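Transmembrane oligosaccharyl transferase (Archaeoglobus fulgidus, PDB 3WAJ) is a multi-pass membrane protein of the STT3/AglB family, with a GT-C-type bundle of membrane helices and a bound zinc ion. Local coordinates at residues 175-180 against 247-252; 168-173 against 219-224; 125-130 against 408-413; 241-246 against 299-304. All blocks are in the same frame, centred on the assembly; numbering follows the deposited sequence.

Contact 1: 175-180 against 247-252; sequences GTFLLA and SLVAVV
Two helices of the membrane bundle, 163-181 and 243-261, meet here through four buried residues: Phe-177 and Ala-180 on one, Val-249 and Ala-250 on the other. The segments run in roughly opposite senses, with 135° between their N-to-C directions, and their axes come no closer than 10.3 Å, a gap that side chains must fill. Val-249 uses both methyls. Its CG1 touches Ala-180 CB at 3.7 Å and also reaches Phe-177 CE1 at 4.0 Å, coming obliquely to the ring. Its CG2 packs against the backbone instead, 3.3 Å from Ala-180 O. The phenyl ring of Phe-177 is carried across by a first torsion that sets CG opposite the backbone N (chi1 179°), although CB itself does not point at the partner helix. One ring corner, CE1, then comes up edge-on to Ala-250, 4.2 Å from its CA, beside the small methyl of that residue. No hydrogen bond joins the two segments. Around them, helix 221-234 sets Ile-225 against Phe-177 and Met-229 against Ala-250, helix 278-303 brings Ala-291 to Ala-250, and helix 121-131 covers Leu-178 with Leu-127 and Val-131.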
loop_
_atom_site.group_PDB
_atom_site.type_symbol
_atom_site.label_atom_id
_atom_site.label_comp_id
_atom_site.label_asym_id
_atom_site.label_seq_id
_atom_site.Cartn_x
_atom_site.Cartn_y
_atom_site.Cartn_z
ATOM N N GLY A 175 12.082 17.792 19.149
ATOM C CA GLY A 175 13.027 18.893 19.149
ATOM C C GLY A 175 12.428 20.198 19.629
ATOM O O GLY A 175 13.065 20.947 20.367
ATOM N N THR A 176 11.201 20.476 19.211
ATOM C CA THR A 176 10.527 21.702 19.627
ATOM C C THR A 176 10.062 21.612 21.074
ATOM O O THR A 176 10.017 22.616 21.788
ATOM C CB THR A 176 9.323 22.041 18.724
ATOM O OG1 THR A 176 8.395 20.944 18.721
ATOM C CG2 THR A 176 9.779 22.368 17.296
ATOM N N PHE A 177 9.681 20.413 21.504
ATOM C CA PHE A 177 9.336 20.228 22.907
ATOM C C PHE A 177 10.565 20.409 23.807
ATOM O O PHE A 177 10.485 21.062 24.848
ATOM C CB PHE A 177 8.707 18.867 23.174
ATOM C CG PHE A 177 8.359 18.645 24.619
ATOM C CD1 PHE A 177 7.194 19.178 25.149
ATOM C CD2 PHE A 177 9.213 17.923 25.458
ATOM C CE1 PHE A 177 6.881 19.003 26.488
ATOM C CE2 PHE A 177 8.905 17.734 26.802
ATOM C CZ PHE A 177 7.740 18.276 27.320
ATOM N N LEU A 178 11.694 19.823 23.413
ATOM C CA LEU A 178 12.895 19.933 24.222
ATOM C C LEU A 178 13.363 21.380 24.222
ATOM O O LEU A 178 13.764 21.908 25.258
ATOM C CB LEU A 178 13.979 18.962 23.750
ATOM C CG LEU A 178 13.622 17.513 24.097
ATOM C CD1 LEU A 178 14.700 16.532 23.665
ATOM C CD2 LEU A 178 13.345 17.368 25.588
ATOM N N LEU A 179 13.260 22.032 23.072
ATOM C CA LEU A 179 13.553 23.457 22.964
ATOM C C LEU A 179 12.689 24.280 23.929
ATOM O O LEU A 179 13.152 25.265 24.501
ATOM C CB LEU A 179 13.349 23.922 21.520
ATOM C CG LEU A 179 13.898 25.278 21.060
ATOM C CD1 LEU A 179 12.980 26.423 21.416
ATOM C CD2 LEU A 179 15.277 25.528 21.638
ATOM N N ALA A 180 11.440 23.877 24.124
ATOM C CA ALA A 180 10.573 24.595 25.061
ATOM C C ALA A 180 10.881 24.297 26.547
ATOM O O ALA A 180 10.360 24.978 27.432
ATOM C CB ALA A 180 9.089 24.355 24.736
ATOM N N SER A 247 6.513 20.652 33.375
ATOM C CA SER A 247 5.095 20.344 33.426
ATOM C C SER A 247 4.233 21.429 32.785
ATOM O O SER A 247 3.315 21.119 32.016
ATOM C CB SER A 247 4.659 20.129 34.874
ATOM O OG SER A 247 5.541 19.239 35.522
ATOM N N LEU A 248 4.515 22.691 33.111
ATOM C CA LEU A 248 3.726 23.816 32.594
ATOM C C LEU A 248 3.795 23.882 31.058
ATOM O O LEU A 248 2.774 24.062 30.380
ATOM C CB LEU A 248 4.148 25.147 33.242
ATOM C CG LEU A 248 3.558 25.467 34.625
ATOM C CD1 LEU A 248 4.194 26.723 35.254
ATOM C CD2 LEU A 248 2.035 25.612 34.551
ATOM N N VAL A 249 5.001 23.710 30.524
ATOM C CA VAL A 249 5.210 23.627 29.089
ATOM C C VAL A 249 4.347 22.533 28.455
ATOM O O VAL A 249 3.712 22.744 27.410
ATOM C CB VAL A 249 6.687 23.357 28.785
ATOM C CG1 VAL A 249 6.875 22.886 27.340
ATOM C CG2 VAL A 249 7.494 24.601 29.050
ATOM N N ALA A 250 4.333 21.365 29.096
ATOM C CA ALA A 250 3.531 20.249 28.621
ATOM C C ALA A 250 2.052 20.623 28.661
ATOM O O ALA A 250 1.311 20.302 27.738
ATOM C CB ALA A 250 3.808 19.002 29.439
ATOM N N VAL A 251 1.625 21.307 29.725
ATOM C CA VAL A 251 0.242 21.769 29.814
ATOM C C VAL A 251 -0.125 22.608 28.589
ATOM O O VAL A 251 -1.138 22.351 27.942
ATOM C CB VAL A 251 -0.038 22.553 31.113
ATOM C CG1 VAL A 251 -1.348 23.316 30.998
ATOM C CG2 VAL A 251 -0.090 21.605 32.317
ATOM N N VAL A 252 0.720 23.581 28.256
ATOM C CA VAL A 252 0.483 24.456 27.108
ATOM C C VAL A 252 0.512 23.673 25.797
ATOM O O VAL A 252 -0.422 23.764 24.987
ATOM C CB VAL A 252 1.493 25.635 27.058
ATOM C CG1 VAL A 252 1.294 26.481 25.793
ATOM C CG2 VAL A 252 1.356 26.507 28.302
#

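Contact 2: 168-173 against 219-224; sequences FWQVSA and FIIAPI
Gln-170 and Ile-221 face each other with CA atoms 7.2 Å apart, where regular helix 163-181 passes a piece of chain whose 3-10 geometry gives way to helix 221-234. Ile-221 makes the close contacts of 219-224, and it does so through its longer branch. With CG1 opposite the backbone N (chi1 -172°), that branch extends to the other helix; its terminal CD1 rests 4.0 Å from Gln-170 CG, the two side chains slanting past one another. One atom further back, Ile-221 CG1 lies 4.5 Å from Ala-173 CB, a looser touch. Only the aliphatic part of Gln-170 is used here, and its side chain also packs on Trp-413 and Met-417 of helix 405-420. Within 168-173, Ser-172 turns its hydroxyl back on its own helix: OG donates to Phe-168 O at 2.7 Å from above the carbonyl plane, while Ser-172 N bonds the same oxygen from the opposite face. Next to it, Phe-168 CD2 sits 3.8 Å above the centre of the Trp-169 indole, which also meets Phe-85 edge-to-face. Residues 170 and 173, i and i+3 on one helix face, receive the Ile-221 side chain, a helix-helix packing within the membrane bundle of the STT3 family; the serine bonded to the carbonyl one turn earlier is likewise a familiar feature of membrane helices.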
loop_
_atom_site.group_PDB
_atom_site.type_symbol
_atom_site.label_atom_id
_atom_site.label_comp_id
_atom_site.label_asym_id
_atom_site.label_seq_id
_atom_site.Cartn_x
_atom_site.Cartn_y
_atom_site.Cartn_z
ATOM N N PHE A 168 8.687 13.621 9.943
ATOM C CA PHE A 168 9.004 15.038 10.049
ATOM C C PHE A 168 8.340 15.668 11.280
ATOM O O PHE A 168 9.000 16.341 12.061
ATOM C CB PHE A 168 8.588 15.766 8.763
ATOM C CG PHE A 168 9.003 17.218 8.709
ATOM C CD1 PHE A 168 10.076 17.611 7.929
ATOM C CD2 PHE A 168 8.299 18.190 9.415
ATOM C CE1 PHE A 168 10.452 18.938 7.859
ATOM C CE2 PHE A 168 8.674 19.519 9.361
ATOM C CZ PHE A 168 9.753 19.896 8.578
ATOM N N TRP A 169 7.042 15.468 11.465
ATOM C CA TRP A 169 6.390 16.109 12.600
ATOM C C TRP A 169 6.723 15.442 13.941
ATOM O O TRP A 169 6.707 16.104 14.981
ATOM C CB TRP A 169 4.870 16.259 12.379
ATOM C CG TRP A 169 4.541 17.172 11.209
ATOM C CD1 TRP A 169 3.918 16.824 10.037
ATOM C CD2 TRP A 169 4.853 18.573 11.091
ATOM N NE1 TRP A 169 3.813 17.920 9.211
ATOM C CE2 TRP A 169 4.383 19.003 9.829
ATOM C CE3 TRP A 169 5.482 19.500 11.928
ATOM C CZ2 TRP A 169 4.522 20.331 9.388
ATOM C CZ3 TRP A 169 5.619 20.811 11.494
ATOM C CH2 TRP A 169 5.144 21.215 10.233
ATOM N N GLN A 170 7.034 14.148 13.935
ATOM C CA GLN A 170 7.369 13.481 15.195
ATOM C C GLN A 170 8.680 14.027 15.749
ATOM O O GLN A 170 8.754 14.442 16.910
ATOM C CB GLN A 170 7.477 11.964 15.042
ATOM C CG GLN A 170 7.669 11.251 16.382
ATOM C CD GLN A 170 8.236 9.854 16.230
ATOM O OE1 GLN A 170 7.557 8.856 16.494
ATOM N NE2 GLN A 170 9.487 9.775 15.799
ATOM N N VAL A 171 9.708 14.016 14.902
ATOM C CA VAL A 171 11.010 14.582 15.237
ATOM C C VAL A 171 10.880 16.064 15.590
ATOM O O VAL A 171 11.445 16.523 16.583
ATOM C CB VAL A 171 12.009 14.386 14.089
ATOM C CG1 VAL A 171 13.382 14.954 14.457
ATOM C CG2 VAL A 171 12.125 12.908 13.756
ATOM N N SER A 172 10.133 16.802 14.774
ATOM C CA SER A 172 9.840 18.208 15.041
ATOM C C SER A 172 9.237 18.381 16.414
ATOM O O SER A 172 9.614 19.295 17.142
ATOM C CB SER A 172 8.863 18.785 14.006
ATOM O OG SER A 172 9.492 18.953 12.754
ATOM N N ALA A 173 8.287 17.512 16.762
ATOM C CA ALA A 173 7.602 17.623 18.045
ATOM C C ALA A 173 8.585 17.429 19.203
ATOM O O ALA A 173 8.540 18.167 20.182
ATOM C CB ALA A 173 6.447 16.642 18.137
ATOM N N PHE A 219 -1.444 10.400 17.955
ATOM C CA PHE A 219 -1.671 10.721 19.367
ATOM C C PHE A 219 -0.640 9.989 20.233
ATOM O O PHE A 219 -0.386 10.375 21.363
ATOM C CB PHE A 219 -3.089 10.310 19.785
ATOM C CG PHE A 219 -3.322 8.825 19.711
ATOM C CD1 PHE A 219 -2.998 8.001 20.791
ATOM C CD2 PHE A 219 -3.817 8.247 18.555
ATOM C CE1 PHE A 219 -3.169 6.628 20.719
ATOM C CE2 PHE A 219 -4.006 6.876 18.475
ATOM C CZ PHE A 219 -3.680 6.064 19.563
ATOM N N ILE A 220 -0.067 8.919 19.687
ATOM C CA ILE A 220 0.938 8.110 20.371
ATOM C C ILE A 220 2.143 8.923 20.862
ATOM O O ILE A 220 2.816 8.515 21.800
ATOM C CB ILE A 220 1.413 6.936 19.458
ATOM C CG1 ILE A 220 1.926 5.766 20.293
ATOM C CG2 ILE A 220 2.505 7.399 18.493
ATOM C CD1 ILE A 220 0.961 5.293 21.324
ATOM N N ILE A 221 2.416 10.070 20.243
ATOM C CA ILE A 221 3.495 10.938 20.716
ATOM C C ILE A 221 3.165 11.474 22.118
ATOM O O ILE A 221 4.059 11.829 22.889
ATOM C CB ILE A 221 3.763 12.107 19.730
ATOM C CG1 ILE A 221 5.006 12.897 20.133
ATOM C CG2 ILE A 221 2.592 13.058 19.688
ATOM C CD1 ILE A 221 6.271 12.093 20.082
ATOM N N ALA A 222 1.879 11.520 22.461
ATOM C CA ALA A 222 1.479 12.029 23.779
ATOM C C ALA A 222 1.950 11.152 24.965
ATOM O O ALA A 222 2.566 11.677 25.896
ATOM C CB ALA A 222 -0.031 12.339 23.845
ATOM N N PRO A 223 1.659 9.829 24.941
ATOM C CA PRO A 223 2.214 8.938 25.972
ATOM C C PRO A 223 3.736 9.023 26.048
ATOM O O PRO A 223 4.300 8.973 27.143
ATOM C CB PRO A 223 1.824 7.543 25.483
ATOM C CG PRO A 223 0.626 7.749 24.630
ATOM C CD PRO A 223 0.742 9.113 24.028
ATOM N N ILE A 224 4.393 9.153 24.897
ATOM C CA ILE A 224 5.855 9.243 24.853
ATOM C C ILE A 224 6.386 10.417 25.679
ATOM O O ILE A 224 7.207 10.233 26.570
ATOM C CB ILE A 224 6.378 9.315 23.400
ATOM C CG1 ILE A 224 6.161 7.973 22.686
ATOM C CG2 ILE A 224 7.851 9.699 23.362
ATOM C CD1 ILE A 224 6.541 7.998 21.215
#

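Contact 3: 125-130 against 408-413; sequences YLLTRE and MALLIW
Leu-127 carries this contact, meeting Leu-410 and Trp-413. Its CB points to the partner segment but makes no touch there; with CG set opposite the backbone N (chi1 172°), the branch point moves forward until CG lies 3.9 Å from Leu-410 CD1. Beyond it the side chain forks around that same methyl: Leu-127 CD1 is 3.7 Å from Leu-410 CD1, and Leu-127 CD2 is 3.9 Å from it. A single methyl is thus seated against three carbons. CD2 also reaches Trp-413, 4.3 Å from CZ3 on the six-membered ring, at an oblique angle to the indole. The contact joins helices 121-131 and 405-420 of the membrane bundle, far apart in sequence and brought together with helix 163-181 beside them: Gln-170 and Leu-174 of that helix pack on Trp-413. Helix 429-446 sets Val-437 and Tyr-438 against Leu-410. The turn carrying Leu-127 has its charges on another side. There Arg-129 NE makes a salt bridge with Glu-130 OE1 at 2.6 Å, between sequence neighbours, and Arg-129 CB lies 4.2 Å above one face of the Tyr-125 ring, offset toward its rim.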
loop_
_atom_site.group_PDB
_atom_site.type_symbol
_atom_site.label_atom_id
_atom_site.label_comp_id
_atom_site.label_asym_id
_atom_site.label_seq_id
_atom_site.Cartn_x
_atom_site.Cartn_y
_atom_site.Cartn_z
ATOM N N TYR A 125 18.402 18.442 12.840
ATOM C CA TYR A 125 19.345 19.404 13.386
ATOM C C TYR A 125 18.814 19.945 14.701
ATOM O O TYR A 125 19.480 19.829 15.725
ATOM C CB TYR A 125 19.602 20.573 12.420
ATOM C CG TYR A 125 20.435 21.663 13.059
ATOM C CD1 TYR A 125 21.824 21.621 13.008
ATOM C CD2 TYR A 125 19.837 22.721 13.740
ATOM C CE1 TYR A 125 22.601 22.606 13.618
ATOM C CE2 TYR A 125 20.600 23.708 14.350
ATOM C CZ TYR A 125 21.982 23.646 14.285
ATOM O OH TYR A 125 22.741 24.626 14.886
ATOM N N LEU A 126 17.610 20.518 14.663
ATOM C CA LEU A 126 16.973 21.076 15.858
ATOM C C LEU A 126 16.967 20.085 17.005
ATOM O O LEU A 126 17.370 20.432 18.115
ATOM C CB LEU A 126 15.542 21.537 15.573
ATOM C CG LEU A 126 14.860 22.159 16.795
ATOM C CD1 LEU A 126 15.694 23.323 17.308
ATOM C CD2 LEU A 126 13.438 22.618 16.495
ATOM N N LEU A 127 16.528 18.854 16.744
ATOM C CA LEU A 127 16.475 17.829 17.796
ATOM C C LEU A 127 17.845 17.419 18.352
ATOM O O LEU A 127 18.022 17.375 19.569
ATOM C CB LEU A 127 15.711 16.584 17.341
ATOM C CG LEU A 127 15.774 15.401 18.311
ATOM C CD1 LEU A 127 15.041 15.701 19.616
ATOM C CD2 LEU A 127 15.218 14.151 17.666
ATOM N N THR A 128 18.804 17.105 17.480
ATOM C CA THR A 128 20.106 16.661 17.975
ATOM C C THR A 128 20.994 17.822 18.426
ATOM O O THR A 128 22.046 17.604 19.026
ATOM C CB THR A 128 20.893 15.749 16.987
ATOM O OG1 THR A 128 22.080 16.420 16.573
ATOM C CG2 THR A 128 20.085 15.397 15.778
ATOM N N ARG A 129 20.566 19.047 18.132
ATOM C CA ARG A 129 21.194 20.232 18.715
ATOM C C ARG A 129 20.692 20.408 20.147
ATOM O O ARG A 129 21.466 20.678 21.061
ATOM C CB ARG A 129 20.859 21.479 17.890
ATOM C CG ARG A 129 21.741 22.697 18.148
ATOM C CD ARG A 129 21.254 23.548 19.323
ATOM N NE ARG A 129 20.063 24.330 18.990
ATOM C CZ ARG A 129 19.991 25.658 19.056
ATOM N NH1 ARG A 129 21.043 26.366 19.454
ATOM N NH2 ARG A 129 18.863 26.279 18.728
ATOM N N GLU A 130 19.384 20.245 20.329
ATOM C CA GLU A 130 18.723 20.534 21.599
ATOM C C GLU A 130 19.027 19.504 22.674
ATOM O O GLU A 130 18.818 19.752 23.868
ATOM C CB GLU A 130 17.210 20.630 21.385
ATOM C CG GLU A 130 16.639 21.991 21.712
ATOM C CD GLU A 130 17.627 23.107 21.450
ATOM O OE1 GLU A 130 18.036 23.298 20.287
ATOM O OE2 GLU A 130 18.000 23.798 22.418
ATOM N N MET A 408 18.058 11.907 28.438
ATOM C CA MET A 408 17.164 10.857 28.905
ATOM C C MET A 408 15.917 10.767 28.022
ATOM O O MET A 408 15.456 9.676 27.699
ATOM C CB MET A 408 16.764 11.070 30.368
ATOM C CG MET A 408 15.988 9.894 30.948
ATOM S SD MET A 408 15.134 10.295 32.481
ATOM C CE MET A 408 14.194 11.739 31.977
ATOM N N ALA A 409 15.384 11.922 27.631
ATOM C CA ALA A 409 14.197 11.981 26.785
ATOM C C ALA A 409 14.449 11.252 25.466
ATOM O O ALA A 409 13.609 10.493 24.992
ATOM C CB ALA A 409 13.796 13.428 26.536
ATOM N N LEU A 410 15.625 11.472 24.891
ATOM C CA LEU A 410 15.971 10.856 23.615
ATOM C C LEU A 410 16.009 9.326 23.692
ATOM O O LEU A 410 15.489 8.641 22.803
ATOM C CB LEU A 410 17.299 11.415 23.094
ATOM C CG LEU A 410 17.463 11.529 21.577
ATOM C CD1 LEU A 410 16.594 12.653 20.991
ATOM C CD2 LEU A 410 18.934 11.731 21.251
ATOM N N LEU A 411 16.617 8.796 24.753
ATOM C CA LEU A 411 16.684 7.348 24.972
ATOM C C LEU A 411 15.299 6.714 25.087
ATOM O O LEU A 411 15.044 5.651 24.519
ATOM C CB LEU A 411 17.528 7.032 26.211
ATOM C CG LEU A 411 19.010 6.831 25.890
ATOM C CD1 LEU A 411 19.887 6.945 27.136
ATOM C CD2 LEU A 411 19.215 5.484 25.207
ATOM N N ILE A 412 14.422 7.387 25.827
ATOM C CA ILE A 412 13.050 6.949 26.029
ATOM C C ILE A 412 12.326 6.888 24.694
ATOM O O ILE A 412 11.577 5.953 24.420
ATOM C CB ILE A 412 12.303 7.922 26.972
ATOM C CG1 ILE A 412 12.890 7.863 28.383
ATOM C CG2 ILE A 412 10.813 7.613 27.024
ATOM C CD1 ILE A 412 12.171 8.773 29.371
ATOM N N TRP A 413 12.546 7.902 23.866
ATOM C CA TRP A 413 11.982 7.931 22.522
ATOM C C TRP A 413 12.492 6.746 21.708
ATOM O O TRP A 413 11.715 6.053 21.061
ATOM C CB TRP A 413 12.338 9.251 21.830
ATOM C CG TRP A 413 12.106 9.262 20.341
ATOM C CD1 TRP A 413 10.914 9.085 19.687
ATOM C CD2 TRP A 413 13.090 9.494 19.325
ATOM N NE1 TRP A 413 11.107 9.184 18.327
ATOM C CE2 TRP A 413 12.431 9.435 18.079
ATOM C CE3 TRP A 413 14.464 9.741 19.349
ATOM C CZ2 TRP A 413 13.103 9.618 16.866
ATOM C CZ3 TRP A 413 15.135 9.921 18.142
ATOM C CH2 TRP A 413 14.454 9.858 16.922
#

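Contact 4: 241-246 against 299-304; sequences ADRKNL and KWNDVG
Two lysines touch through their aliphatic chains: Lys-244 CD lies 3.7 Å from Lys-299 CG, and the side chains cross at about a right angle. The site is a pairing of helix ends at the protein surface, the first turn of helix 243-261, with Asp-242 in the N-cap position, beside the last turn of helix 278-303, which closes in a Schellman motif. Both lysine chains bend at chi3, and the ammonium groups part: Lys-299 leads away from the other segment, its NZ being 7.3 Å from Lys-244 NZ. Asp-302 comes at Lys-244 from the opposite direction. Its OD2 lies along the methylenes, 3.4 Å from Lys-244 CE, while Lys-244 NZ stays 4.3 Å from OD2, beyond salt-bridge range; the attraction is probably a loose electrostatic one. Arg-243 CB also faces the partner helix, but its NH1 is 4.2 Å from Asn-301 OD1, and its firm partner is Glu-298, one residue ahead of the segment, with which NH1 forms a salt bridge. Lys-299, Asn-301 and Asp-302 touch a crystal neighbour as well, as does Lys-244, and the side-chain positions may partly reflect this. At the end of helix 278-303, Gly-304 takes a positive phi of 105°, and its N bonds weakly back to Trp-300 O and to Asn-301 O.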
loop_
_atom_site.group_PDB
_atom_site.type_symbol
_atom_site.label_atom_id
_atom_site.label_comp_id
_atom_site.label_asym_id
_atom_site.label_seq_id
_atom_site.Cartn_x
_atom_site.Cartn_y
_atom_site.Cartn_z
ATOM N N ALA A 241 15.859 18.626 36.758
ATOM C CA ALA A 241 14.994 19.248 35.766
ATOM C C ALA A 241 14.090 20.218 36.487
ATOM O O ALA A 241 13.652 19.933 37.603
ATOM C CB ALA A 241 14.158 18.197 35.046
ATOM N N ASP A 242 13.815 21.365 35.869
ATOM C CA ASP A 242 12.844 22.303 36.432
ATOM C C ASP A 242 11.445 21.709 36.198
ATOM O O ASP A 242 10.705 22.109 35.283
ATOM C CB ASP A 242 13.014 23.700 35.812
ATOM C CG ASP A 242 11.998 24.716 36.330
ATOM O OD1 ASP A 242 11.254 24.424 37.293
ATOM O OD2 ASP A 242 11.953 25.828 35.761
ATOM N N ARG A 243 11.111 20.739 37.042
ATOM C CA ARG A 243 9.913 19.939 36.901
ATOM C C ARG A 243 8.626 20.757 36.849
ATOM O O ARG A 243 7.669 20.353 36.193
ATOM C CB ARG A 243 9.850 18.915 38.034
ATOM C CG ARG A 243 10.778 17.722 37.855
ATOM C CD ARG A 243 10.789 16.849 39.110
ATOM N NE ARG A 243 12.135 16.770 39.677
ATOM C CZ ARG A 243 12.552 17.449 40.740
ATOM N NH1 ARG A 243 11.724 18.247 41.392
ATOM N NH2 ARG A 243 13.799 17.311 41.159
ATOM N N LYS A 244 8.587 21.899 37.532
ATOM C CA LYS A 244 7.393 22.747 37.454
ATOM C C LYS A 244 7.205 23.351 36.058
ATOM O O LYS A 244 6.094 23.348 35.515
ATOM C CB LYS A 244 7.369 23.830 38.537
ATOM C CG LYS A 244 6.756 23.348 39.847
ATOM C CD LYS A 244 6.266 24.488 40.728
ATOM C CE LYS A 244 7.388 25.450 41.091
ATOM N NZ LYS A 244 6.830 26.705 41.683
ATOM N N ASN A 245 8.289 23.856 35.478
ATOM C CA ASN A 245 8.231 24.373 34.120
ATOM C C ASN A 245 8.131 23.266 33.056
ATOM O O ASN A 245 7.437 23.439 32.049
ATOM C CB ASN A 245 9.389 25.358 33.836
ATOM C CG ASN A 245 9.114 26.762 34.375
ATOM O OD1 ASN A 245 8.045 27.338 34.144
ATOM N ND2 ASN A 245 10.082 27.316 35.104
ATOM N N LEU A 246 8.803 22.137 33.283
ATOM C CA LEU A 246 8.689 20.976 32.391
ATOM C C LEU A 246 7.219 20.604 32.251
ATOM O O LEU A 246 6.739 20.305 31.157
ATOM C CB LEU A 246 9.469 19.778 32.939
ATOM C CG LEU A 246 9.121 18.424 32.313
ATOM C CD1 LEU A 246 9.563 18.395 30.861
ATOM C CD2 LEU A 246 9.733 17.267 33.072
ATOM N N LYS A 299 4.482 21.089 43.122
ATOM C CA LYS A 299 4.167 22.156 44.075
ATOM C C LYS A 299 4.108 21.637 45.508
ATOM O O LYS A 299 4.642 22.274 46.414
ATOM C CB LYS A 299 2.875 22.889 43.693
ATOM C CG LYS A 299 3.031 23.838 42.483
ATOM C CD LYS A 299 1.687 24.412 42.004
ATOM C CE LYS A 299 1.020 25.253 43.089
ATOM N NZ LYS A 299 -0.338 25.736 42.689
ATOM N N TRP A 300 3.478 20.475 45.697
ATOM C CA TRP A 300 3.397 19.824 47.006
ATOM C C TRP A 300 4.772 19.436 47.512
ATOM O O TRP A 300 5.071 19.535 48.706
ATOM C CB TRP A 300 2.517 18.572 46.931
ATOM C CG TRP A 300 1.069 18.917 46.888
ATOM C CD1 TRP A 300 0.478 20.037 47.412
ATOM C CD2 TRP A 300 0.022 18.156 46.276
ATOM N NE1 TRP A 300 -0.874 20.010 47.170
ATOM C CE2 TRP A 300 -1.181 18.868 46.475
ATOM C CE3 TRP A 300 -0.015 16.947 45.574
ATOM C CZ2 TRP A 300 -2.410 18.408 45.995
ATOM C CZ3 TRP A 300 -1.237 16.489 45.101
ATOM C CH2 TRP A 300 -2.415 17.220 45.309
ATOM N N ASN A 301 5.605 18.982 46.587
ATOM C CA ASN A 301 6.980 18.641 46.895
ATOM C C ASN A 301 7.738 19.877 47.382
ATOM O O ASN A 301 8.328 19.873 48.469
ATOM C CB ASN A 301 7.644 18.074 45.642
ATOM C CG ASN A 301 9.005 17.516 45.917
ATOM O OD1 ASN A 301 9.952 17.763 45.172
ATOM N ND2 ASN A 301 9.120 16.756 47.001
ATOM N N ASP A 302 7.700 20.934 46.572
ATOM C CA ASP A 302 8.440 22.155 46.870
ATOM C C ASP A 302 8.000 22.817 48.172
ATOM O O ASP A 302 8.811 23.455 48.838
ATOM C CB ASP A 302 8.324 23.153 45.722
ATOM C CG ASP A 302 8.937 22.641 44.424
ATOM O OD1 ASP A 302 9.778 21.712 44.456
ATOM O OD2 ASP A 302 8.566 23.200 43.364
ATOM N N VAL A 303 6.727 22.655 48.536
ATOM C CA VAL A 303 6.192 23.297 49.736
ATOM C C VAL A 303 6.551 22.502 50.991
ATOM O O VAL A 303 6.606 23.045 52.091
ATOM C CB VAL A 303 4.654 23.547 49.644
ATOM C CG1 VAL A 303 3.876 22.241 49.790
ATOM C CG2 VAL A 303 4.200 24.560 50.693
ATOM N N GLY A 304 6.836 21.217 50.825
ATOM C CA GLY A 304 7.231 20.397 51.957
ATOM C C GLY A 304 6.115 19.474 52.396
ATOM O O GLY A 304 6.181 18.861 53.453
#

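How the contacts relate
Contacts 1, 2 and 3 are buried and meet through carbon atoms almost throughout, even at Gln-170, whereas contact 4 lies at the surface, where lysine methylenes and charges beyond salt-bridge range replace methyl and ring packing. Helix 163-181 runs through contacts 1 and 2, whose centres are about 12 Å apart, and it also meets contact 3: Leu-127 CD1 lies 3.7 Å from Gly-175 N, and Leu-127 CD2 lies 3.8 Å from Val-171 CG1. Helix 243-261 is shared by contacts 1 and 4, which touch where Phe-177 CZ packs 4.0 Å from Leu-246 CD1. Along the chain, contact 3 closes the longest loop, inside which the other three are nested. No cross-segment hydrogen bond occurs in any of the four.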